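Local coordinates for protein sialidase B (PDB 4XJW) that cleaves terminal sialic acid residues from oligosaccharides, glycoproteins and glycolipids, acting as a family 33 glycoside hydrolase and intramolecular trans-sialidase, at residues A[258-263]-A[281-287]; A[307-312]-A[415-420]. The protein carries 1 engineered substitution. Residues are numbered along the deposited sequence.

Contact 1. Residues A[258-263]-A[281-287]; sequences MKFNDY and ISGSASF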
loop_
_atom_site.group_PDB
_atom_site.type_symbol
_atom_site.label_atom_id
_atom_site.label_comp_id
_atom_site.label_asym_id
_atom_site.label_seq_id
_atom_site.Cartn_x
_atom_site.Cartn_y
_atom_site.Cartn_z
ATOM N N MET A 258 -5.712 -13.749 -6.299
ATOM C CA MET A 258 -6.419 -13.442 -7.546
ATOM C C MET A 258 -5.434 -12.807 -8.505
ATOM O O MET A 258 -4.701 -11.883 -8.135
ATOM C CB MET A 258 -7.588 -12.470 -7.311
ATOM C CG MET A 258 -8.696 -13.014 -6.421
ATOM S SD MET A 258 -10.091 -11.877 -6.332
ATOM C CE MET A 258 -11.101 -12.718 -5.113
ATOM N N LYS A 259 -5.416 -13.296 -9.740
ATOM C CA LYS A 259 -4.493 -12.770 -10.731
ATOM C C LYS A 259 -5.077 -12.878 -12.126
ATOM O O LYS A 259 -5.931 -13.735 -12.400
ATOM C CB LYS A 259 -3.175 -13.528 -10.682
ATOM C CG LYS A 259 -3.296 -14.932 -11.240
ATOM C CD LYS A 259 -1.951 -15.619 -11.315
ATOM C CE LYS A 259 -0.967 -14.714 -12.011
ATOM N NZ LYS A 259 0.376 -15.330 -12.189
ATOM N N PHE A 260 -4.618 -11.983 -12.996
ATOM C CA PHE A 260 -4.909 -12.026 -14.420
ATOM C C PHE A 260 -3.593 -12.088 -15.169
ATOM O O PHE A 260 -2.559 -11.636 -14.665
ATOM C CB PHE A 260 -5.637 -10.759 -14.863
ATOM C CG PHE A 260 -7.099 -10.743 -14.544
ATOM C CD1 PHE A 260 -7.921 -11.801 -14.907
ATOM C CD2 PHE A 260 -7.663 -9.650 -13.893
ATOM C CE1 PHE A 260 -9.289 -11.763 -14.639
ATOM C CE2 PHE A 260 -9.026 -9.616 -13.616
ATOM C CZ PHE A 260 -9.832 -10.671 -13.987
ATOM N N ASN A 261 -3.632 -12.632 -16.383
ATOM C CA ASN A 261 -2.407 -12.850 -17.144
ATOM C C ASN A 261 -2.400 -12.185 -18.508
ATOM O O ASN A 261 -1.530 -12.473 -19.348
ATOM C CB ASN A 261 -2.119 -14.345 -17.266
ATOM C CG ASN A 261 -1.687 -14.953 -15.944
ATOM O OD1 ASN A 261 -0.857 -14.384 -15.231
ATOM N ND2 ASN A 261 -2.266 -16.088 -15.598
ATOM N N ASP A 262 -3.348 -11.276 -18.717
ATOM C CA ASP A 262 -3.392 -10.514 -19.954
ATOM C C ASP A 262 -2.176 -9.590 -20.106
ATOM O O ASP A 262 -1.743 -9.307 -21.226
ATOM C CB ASP A 262 -4.716 -9.740 -20.102
ATOM C CG ASP A 262 -5.105 -8.933 -18.856
ATOM O OD1 ASP A 262 -4.899 -9.410 -17.716
ATOM O OD2 ASP A 262 -5.672 -7.830 -19.032
ATOM N N TYR A 263 -1.634 -9.126 -18.982
ATOM C CA TYR A 263 -0.369 -8.402 -18.969
ATOM C C TYR A 263 0.671 -9.142 -18.136
ATOM O O TYR A 263 0.331 -9.768 -17.125
ATOM C CB TYR A 263 -0.568 -6.994 -18.413
ATOM C CG TYR A 263 -1.077 -6.002 -19.428
ATOM C CD1 TYR A 263 -2.302 -6.195 -20.061
ATOM C CD2 TYR A 263 -0.341 -4.880 -19.751
ATOM C CE1 TYR A 263 -2.789 -5.290 -20.990
ATOM C CE2 TYR A 263 -0.822 -3.946 -20.686
ATOM C CZ TYR A 263 -2.044 -4.170 -21.300
ATOM O OH TYR A 263 -2.528 -3.279 -22.234
ATOM N N ILE A 281 -1.311 2.177 -16.834
ATOM C CA ILE A 281 -1.561 1.023 -17.681
ATOM C C ILE A 281 -3.052 0.991 -17.986
ATOM O O ILE A 281 -3.879 0.949 -17.080
ATOM C CB ILE A 281 -1.148 -0.297 -17.008
ATOM C CG1 ILE A 281 0.344 -0.291 -16.661
ATOM C CG2 ILE A 281 -1.503 -1.482 -17.927
ATOM C CD1 ILE A 281 0.864 -1.601 -16.029
ATOM N N SER A 282 -3.395 1.036 -19.266
ATOM C CA SER A 282 -4.769 1.321 -19.651
ATOM C C SER A 282 -5.507 0.204 -20.376
ATOM O O SER A 282 -6.691 0.351 -20.674
ATOM C CB SER A 282 -4.827 2.609 -20.472
ATOM O OG SER A 282 -4.394 3.717 -19.710
ATOM N N GLY A 283 -4.827 -0.909 -20.646
ATOM C CA GLY A 283 -5.460 -2.026 -21.326
ATOM C C GLY A 283 -5.527 -3.323 -20.532
ATOM O O GLY A 283 -5.894 -4.363 -21.082
ATOM N N SER A 284 -5.195 -3.258 -19.243
ATOM C CA SER A 284 -5.130 -4.443 -18.382
ATOM C C SER A 284 -6.343 -4.610 -17.495
ATOM O O SER A 284 -6.916 -3.633 -17.004
ATOM C CB SER A 284 -3.890 -4.378 -17.492
ATOM O OG SER A 284 -3.805 -5.521 -16.649
ATOM N N ALA A 285 -6.733 -5.864 -17.283
ATOM C CA ALA A 285 -7.699 -6.191 -16.232
ATOM C C ALA A 285 -6.977 -6.096 -14.883
ATOM O O ALA A 285 -5.743 -6.147 -14.818
ATOM C CB ALA A 285 -8.273 -7.582 -16.460
ATOM N N SER A 286 -7.734 -5.939 -13.803
ATOM C CA SER A 286 -7.115 -5.837 -12.490
ATOM C C SER A 286 -8.063 -6.260 -11.377
ATOM O O SER A 286 -9.278 -6.349 -11.568
ATOM C CB SER A 286 -6.600 -4.419 -12.232
ATOM O OG SER A 286 -7.671 -3.472 -12.250
ATOM N N PHE A 287 -7.480 -6.529 -10.213
ATOM C CA PHE A 287 -8.246 -6.674 -8.977
ATOM C C PHE A 287 -7.841 -5.531 -8.075
ATOM O O PHE A 287 -6.739 -5.009 -8.195
ATOM C CB PHE A 287 -7.947 -7.999 -8.279
ATOM C CG PHE A 287 -8.221 -9.211 -9.130
ATOM C CD1 PHE A 287 -7.223 -9.739 -9.948
ATOM C CD2 PHE A 287 -9.464 -9.833 -9.097
ATOM C CE1 PHE A 287 -7.471 -10.869 -10.725
ATOM C CE2 PHE A 287 -9.727 -10.955 -9.881
ATOM C CZ PHE A 287 -8.722 -11.467 -10.700
HETATM O O HOH W 1 -2.923 -8.215 -16.419
HETATM O O HOH W 2 -6.386 -7.029 -21.477
#
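This is a junction between blades of the sialidase beta-propeller: the chain leaving strand 255-256 packs against the start of strand 286-294, the first strand, in chain order, of the next sheet. Just 8 Å or so from the Ser286 side chain lies that of Asp232, the probable proton acceptor. Met258 opens the contact with its CB almost squarely over the Phe287 ring, 3.5 Å from the centroid and 3° off the normal, a CH-pi contact. Its SD adds an oblique Met-aromatic approach, 3.5 Å from Phe287 CD2. At Lys259 it is the backbone that counts, with N 3.3 Å from Phe287 CE1, while the side chain starts out away from 281-287 and NZ forms a salt bridge with Glu265. Phe260 covers the other face of Phe287 in an offset stack, centroids 4.4 Å apart and planes 14° from parallel, so Phe287 is layered between Met258 and Phe260. The far face of Phe260 rests on Ala285, CD2 to CB 3.4 Å. Beyond this apolar layer Asp262 turns to the loop 283-285: its OD2 accepts the one direct hydrogen bond across the segments, from Ala285 N, 2.8 Å and nearly linear at 174°. One water bridges OD1 to Ser284 OG, another OD2 to Gly283 O. Tyr263 sends its hydroxyl on to Glu395; a CB on Gly283 would clash with that OH. Its ring lies on Ser284 CB, 3.8 Å from the centroid.

Contact 2. Residues A[307-312]-A[415-420]; sequences VMPAGI and VTPTNY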
loop_
_atom_site.group_PDB
_atom_site.type_symbol
_atom_site.label_atom_id
_atom_site.label_comp_id
_atom_site.label_asym_id
_atom_site.label_seq_id
_atom_site.Cartn_x
_atom_site.Cartn_y
_atom_site.Cartn_z
ATOM N N VAL A 307 -13.246 -6.678 -8.898
ATOM C CA VAL A 307 -12.662 -7.090 -10.178
ATOM C C VAL A 307 -12.969 -6.046 -11.229
ATOM O O VAL A 307 -14.119 -5.622 -11.371
ATOM C CB VAL A 307 -13.223 -8.432 -10.660
ATOM C CG1 VAL A 307 -12.403 -8.944 -11.846
ATOM C CG2 VAL A 307 -13.200 -9.429 -9.538
ATOM N N MET A 308 -11.936 -5.649 -11.965
ATOM C CA MET A 308 -12.048 -4.666 -13.044
ATOM C C MET A 308 -11.695 -5.281 -14.390
ATOM O O MET A 308 -10.602 -5.824 -14.568
ATOM C CB MET A 308 -11.100 -3.503 -12.781
ATOM C CG MET A 308 -11.367 -2.757 -11.491
ATOM S SD MET A 308 -12.901 -1.810 -11.567
ATOM C CE MET A 308 -12.957 -1.154 -9.898
ATOM N N PRO A 309 -12.613 -5.193 -15.360
ATOM C CA PRO A 309 -12.293 -5.599 -16.728
ATOM C C PRO A 309 -11.190 -4.727 -17.325
ATOM O O PRO A 309 -10.852 -3.667 -16.783
ATOM C CB PRO A 309 -13.608 -5.349 -17.480
ATOM C CG PRO A 309 -14.676 -5.398 -16.416
ATOM C CD PRO A 309 -14.010 -4.751 -15.231
ATOM N N ALA A 310 -10.632 -5.179 -18.443
ATOM C CA ALA A 310 -9.548 -4.459 -19.103
ATOM C C ALA A 310 -9.848 -2.971 -19.268
ATOM O O ALA A 310 -10.887 -2.593 -19.797
ATOM C CB ALA A 310 -9.231 -5.085 -20.441
ATOM N N GLY A 311 -8.928 -2.145 -18.789
ATOM C CA GLY A 311 -9.010 -0.707 -18.951
ATOM C C GLY A 311 -10.047 -0.026 -18.083
ATOM O O GLY A 311 -10.334 1.149 -18.283
ATOM N N ILE A 312 -10.601 -0.749 -17.115
ATOM C CA ILE A 312 -11.664 -0.209 -16.264
ATOM C C ILE A 312 -11.166 0.083 -14.845
ATOM O O ILE A 312 -10.328 -0.654 -14.308
ATOM C CB ILE A 312 -12.890 -1.156 -16.226
ATOM C CG1 ILE A 312 -13.420 -1.395 -17.644
ATOM C CG2 ILE A 312 -13.991 -0.615 -15.299
ATOM C CD1 ILE A 312 -13.649 -0.122 -18.441
ATOM N N VAL A 415 -17.029 -9.036 -20.996
ATOM C CA VAL A 415 -18.020 -8.655 -19.998
ATOM C C VAL A 415 -18.298 -7.159 -20.059
ATOM O O VAL A 415 -17.545 -6.392 -20.666
ATOM C CB VAL A 415 -17.573 -9.036 -18.572
ATOM C CG1 VAL A 415 -17.371 -10.535 -18.467
ATOM C CG2 VAL A 415 -16.294 -8.313 -18.199
ATOM N N THR A 416 -19.388 -6.751 -19.424
ATOM C CA THR A 416 -19.731 -5.341 -19.306
ATOM C C THR A 416 -18.591 -4.576 -18.633
ATOM O O THR A 416 -18.036 -5.048 -17.640
ATOM C CB THR A 416 -21.016 -5.186 -18.468
ATOM O OG1 THR A 416 -22.096 -5.889 -19.104
ATOM C CG2 THR A 416 -21.385 -3.737 -18.287
ATOM N N PRO A 417 -18.202 -3.419 -19.196
ATOM C CA PRO A 417 -17.119 -2.603 -18.628
ATOM C C PRO A 417 -17.576 -1.897 -17.368
ATOM O O PRO A 417 -17.810 -0.698 -17.369
ATOM C CB PRO A 417 -16.829 -1.579 -19.733
ATOM C CG PRO A 417 -18.146 -1.456 -20.457
ATOM C CD PRO A 417 -18.697 -2.856 -20.466
ATOM N N THR A 418 -17.702 -2.657 -16.287
ATOM C CA THR A 418 -18.117 -2.096 -15.010
ATOM C C THR A 418 -17.363 -2.843 -13.927
ATOM O O THR A 418 -16.610 -3.760 -14.237
ATOM C CB THR A 418 -19.646 -2.228 -14.809
ATOM O OG1 THR A 418 -20.063 -1.450 -13.676
ATOM C CG2 THR A 418 -20.052 -3.688 -14.623
ATOM N N ASN A 419 -17.552 -2.461 -12.668
ATOM C CA ASN A 419 -16.853 -3.143 -11.568
ATOM C C ASN A 419 -17.676 -4.277 -10.966
ATOM O O ASN A 419 -18.910 -4.194 -10.877
ATOM C CB ASN A 419 -16.477 -2.145 -10.477
ATOM C CG ASN A 419 -17.680 -1.399 -9.953
ATOM O OD1 ASN A 419 -18.263 -0.583 -10.670
ATOM N ND2 ASN A 419 -18.067 -1.676 -8.706
ATOM N N TYR A 420 -16.979 -5.333 -10.541
ATOM C CA TYR A 420 -17.611 -6.505 -9.945
ATOM C C TYR A 420 -16.962 -6.824 -8.600
ATOM O O TYR A 420 -15.914 -6.270 -8.272
ATOM C CB TYR A 420 -17.468 -7.730 -10.855
ATOM C CG TYR A 420 -17.992 -7.543 -12.261
ATOM C CD1 TYR A 420 -17.244 -6.865 -13.223
ATOM C CD2 TYR A 420 -19.229 -8.057 -12.632
ATOM C CE1 TYR A 420 -17.721 -6.701 -14.511
ATOM C CE2 TYR A 420 -19.713 -7.895 -13.915
ATOM C CZ TYR A 420 -18.958 -7.215 -14.844
ATOM O OH TYR A 420 -19.445 -7.055 -16.122
#
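Two backbone hydrogen bonds fix the register here: Val307 N to Tyr420 O at 2.8 Å, and Tyr420 N to Val307 O at 3.0 Å. As a directly cross-strand, hydrogen-bonded pair, Val307 and Tyr420 put their side chains on one face of the sheet, CB atoms 4.3 Å apart. With chi1 m, Tyr420 reaches back over its own segment, where its OH donates to Thr416 O at 2.9 Å. Met308 starts out away from the partner, but its m, m, t conformation brings CE to 3.7 Å from Asn419 CB. Asn419, chi1 p, carries its amide off to Gly449 and Asn448. The pairing is antiparallel, between neighbouring strands of a propeller blade, 301-308 and 420-426; beyond it 307-312 leaves the sheet, while 415-420 is the loop coming into it. Pro309 inserts its ring, with CG 3.8 Å from both Val415 CG2 and Tyr420 CE1. Its CD lies 3.0 Å from Thr418 O, a buried carbonyl without a hydrogen-bond partner in the model. Pro309 also opens a type II turn, with Gly311 at positive phi, that brings Ile312 back; the m, m rotamer of Ile312 sets CD1 3.7 Å from CB of Pro417, the centre of an inverse gamma turn.

How the contacts relate
Running from the N terminus, the chain leaves the four-stranded sheet that ends at strand 255-256, and contact 1 closes a short loop of 17 residues without helix or strand before strand 286-294, the first in chain order of the next sheet. That strand is followed by 301-308, its antiparallel neighbour, at whose end contact 2 opens. The 102 residues that contact 2 encloses include the strands of an inserted sheet, and 420-426 returns alongside 301-308. The two closures are therefore in series, neither nested nor crossing. They meet side by side: Ser286 O probably accepts a hydrogen bond from Met308 N, as does Ser284 O from Gly311 N, joining both contacts at one end of the blade.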